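Long-range contact in aminotransferase (Neisseria meningitidis Z2491, PDB 3JTX), which probably transfers amino groups between amino acids and 2-oxo acids, using pyridoxal phosphate carried on a lysine, as a class I/II aminotransferase: residues A[18-23]-A[341-346]. Sequence-based numbering, arbitrary orientation.
Sequences HEAMQG and FARNLW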
loop_
_atom_site.group_PDB
_atom_site.type_symbol
_atom_site.label_atom_id
_atom_site.label_comp_id
_atom_site.label_asym_id
_atom_site.label_seq_id
_atom_site.Cartn_x
_atom_site.Cartn_y
_atom_site.Cartn_z
ATOM N N HIS A 18 7.463 -2.144 27.658
ATOM C CA HIS A 18 6.599 -2.918 28.542
ATOM C C HIS A 18 7.314 -4.120 29.163
ATOM O O HIS A 18 7.333 -4.243 30.380
ATOM C CB HIS A 18 5.317 -3.371 27.825
ATOM C CG HIS A 18 4.331 -4.030 28.737
ATOM N ND1 HIS A 18 3.610 -3.330 29.682
ATOM C CD2 HIS A 18 3.975 -5.330 28.878
ATOM C CE1 HIS A 18 2.845 -4.168 30.358
ATOM N NE2 HIS A 18 3.048 -5.386 29.891
ATOM N N GLU A 19 7.916 -4.980 28.340
ATOM C CA GLU A 19 8.683 -6.136 28.857
ATOM C C GLU A 19 9.748 -5.664 29.846
ATOM O O GLU A 19 9.926 -6.265 30.907
ATOM C CB GLU A 19 9.378 -6.929 27.733
ATOM C CG GLU A 19 8.533 -7.993 27.010
ATOM C CD GLU A 19 9.257 -8.602 25.771
ATOM O OE1 GLU A 19 10.515 -8.595 25.717
ATOM O OE2 GLU A 19 8.567 -9.092 24.848
ATOM N N ALA A 20 10.439 -4.581 29.495
ATOM C CA ALA A 20 11.528 -4.041 30.315
ATOM C C ALA A 20 11.076 -3.481 31.677
ATOM O O ALA A 20 11.885 -3.381 32.601
ATOM C CB ALA A 20 12.282 -2.976 29.540
HETATM N N MSE A 21 9.798 -3.116 31.795
HETATM C CA MSE A 21 9.238 -2.665 33.074
HETATM C C MSE A 21 8.770 -3.833 33.932
HETATM O O MSE A 21 8.331 -3.608 35.068
HETATM C CB MSE A 21 8.024 -1.742 32.863
HETATM C CG MSE A 21 8.286 -0.447 32.117
HETATM SE SE MSE A 21 9.713 0.608 32.885
HETATM C CE MSE A 21 11.070 0.318 31.498
ATOM N N GLN A 22 8.889 -5.064 33.404
ATOM C CA GLN A 22 8.178 -6.254 33.921
ATOM C C GLN A 22 8.072 -6.253 35.418
ATOM O O GLN A 22 9.078 -6.297 36.112
ATOM C CB GLN A 22 8.855 -7.564 33.466
ATOM N N GLY A 23 6.842 -6.190 35.908
ATOM C CA GLY A 23 6.582 -6.239 37.342
ATOM C C GLY A 23 7.006 -4.995 38.112
ATOM O O GLY A 23 7.238 -5.061 39.330
ATOM N N PHE A 341 17.270 4.485 34.005
ATOM C CA PHE A 341 16.607 5.799 33.911
ATOM C C PHE A 341 15.098 5.666 33.612
ATOM O O PHE A 341 14.258 6.210 34.323
ATOM C CB PHE A 341 17.294 6.633 32.829
ATOM C CG PHE A 341 17.010 8.102 32.911
ATOM C CD1 PHE A 341 17.723 8.909 33.786
ATOM C CD2 PHE A 341 16.069 8.686 32.084
ATOM C CE1 PHE A 341 17.460 10.281 33.865
ATOM C CE2 PHE A 341 15.811 10.053 32.141
ATOM C CZ PHE A 341 16.505 10.850 33.033
ATOM N N ALA A 342 14.766 4.921 32.566
ATOM C CA ALA A 342 13.376 4.714 32.194
ATOM C C ALA A 342 12.612 3.983 33.308
ATOM O O ALA A 342 11.458 4.314 33.598
ATOM C CB ALA A 342 13.276 3.951 30.870
ATOM N N ARG A 343 13.254 2.996 33.925
ATOM C CA ARG A 343 12.639 2.248 35.020
ATOM C C ARG A 343 12.339 3.150 36.217
ATOM O O ARG A 343 11.274 3.041 36.818
ATOM C CB ARG A 343 13.519 1.073 35.439
ATOM C CG ARG A 343 13.399 -0.091 34.475
ATOM C CD ARG A 343 14.360 -1.207 34.806
ATOM N NE ARG A 343 14.094 -2.361 33.956
ATOM C CZ ARG A 343 14.927 -3.376 33.752
ATOM N NH1 ARG A 343 16.132 -3.411 34.307
ATOM N NH2 ARG A 343 14.547 -4.352 32.952
ATOM N N ASN A 344 13.258 4.046 36.543
ATOM C CA ASN A 344 13.058 4.969 37.682
ATOM C C ASN A 344 11.938 5.991 37.420
ATOM O O ASN A 344 11.098 6.262 38.299
ATOM C CB ASN A 344 14.382 5.660 38.023
ATOM C CG ASN A 344 14.336 6.426 39.333
ATOM O OD1 ASN A 344 13.758 5.968 40.317
ATOM N ND2 ASN A 344 14.959 7.602 39.355
ATOM N N LEU A 345 11.892 6.533 36.211
ATOM C CA LEU A 345 10.850 7.500 35.857
ATOM C C LEU A 345 9.465 6.872 35.896
ATOM O O LEU A 345 8.492 7.533 36.272
ATOM C CB LEU A 345 11.096 8.109 34.470
ATOM C CG LEU A 345 12.312 9.038 34.316
ATOM C CD1 LEU A 345 12.159 9.871 33.038
ATOM C CD2 LEU A 345 12.536 9.904 35.506
ATOM N N TRP A 346 9.383 5.601 35.487
ATOM C CA TRP A 346 8.116 4.869 35.499
ATOM C C TRP A 346 7.674 4.552 36.917
ATOM O O TRP A 346 6.524 4.829 37.286
ATOM C CB TRP A 346 8.222 3.588 34.665
ATOM C CG TRP A 346 7.016 2.732 34.755
ATOM C CD1 TRP A 346 6.926 1.500 35.354
ATOM C CD2 TRP A 346 5.719 3.023 34.241
ATOM N NE1 TRP A 346 5.652 1.010 35.228
ATOM C CE2 TRP A 346 4.892 1.916 34.541
ATOM C CE3 TRP A 346 5.171 4.110 33.550
ATOM C CZ2 TRP A 346 3.542 1.874 34.196
ATOM C CZ3 TRP A 346 3.833 4.063 33.190
ATOM C CH2 TRP A 346 3.028 2.951 33.522
#
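The C-terminal end of helix 13-20 is fastened here to helix 338-349: R343 holds the carbonyl of A20, while M21, a selenomethionine, reaches between R343 and W346. The guanidinium approaches side-on, spending two N-H groups on one oxygen. NE of R343 lies 2.8 Å from A20 O and NH2 of R343 lies 2.9 Å from that same A20 O. The oxygen meets the edge of the guanidinium, close to its plane; the N-H···O angles of 149° for NE and 142° for NH2 show the bending expected when two donors converge on one acceptor. NH2 meets a lone pair of A20 O in the carbonyl plane, whereas NE is tilted from that plane. An extended chain from CG to NE carries the group across, and its positive charge would probably suit the partial negative charge at the C-terminal end of the helix.

Next to this polar grip, M21 supplies the apolar part. Its chain bends twice: chi2 sets SE beside the indole, and chi3 (108°) turns CE of M21 to 3.8 Å from CG of R343, beside CB of A342. SE of M21 lies 3.8 Å from W346 CB, and the same SE is 4.4 Å from the centroid of the five-membered indole ring of W346, displaced obliquely from its normal, while CG of M21 lies over one face. The indole is tied by NE1 to the carbonyl of I24, just beyond G23, giving helix 338-349 a second hold on the N-terminal segment. With 317 residues between the segments, the geometry is that of a side-on, two-nitrogen arginine grip on one main-chain carbonyl near the end of helix 13-20, next to a Met-aromatic contact.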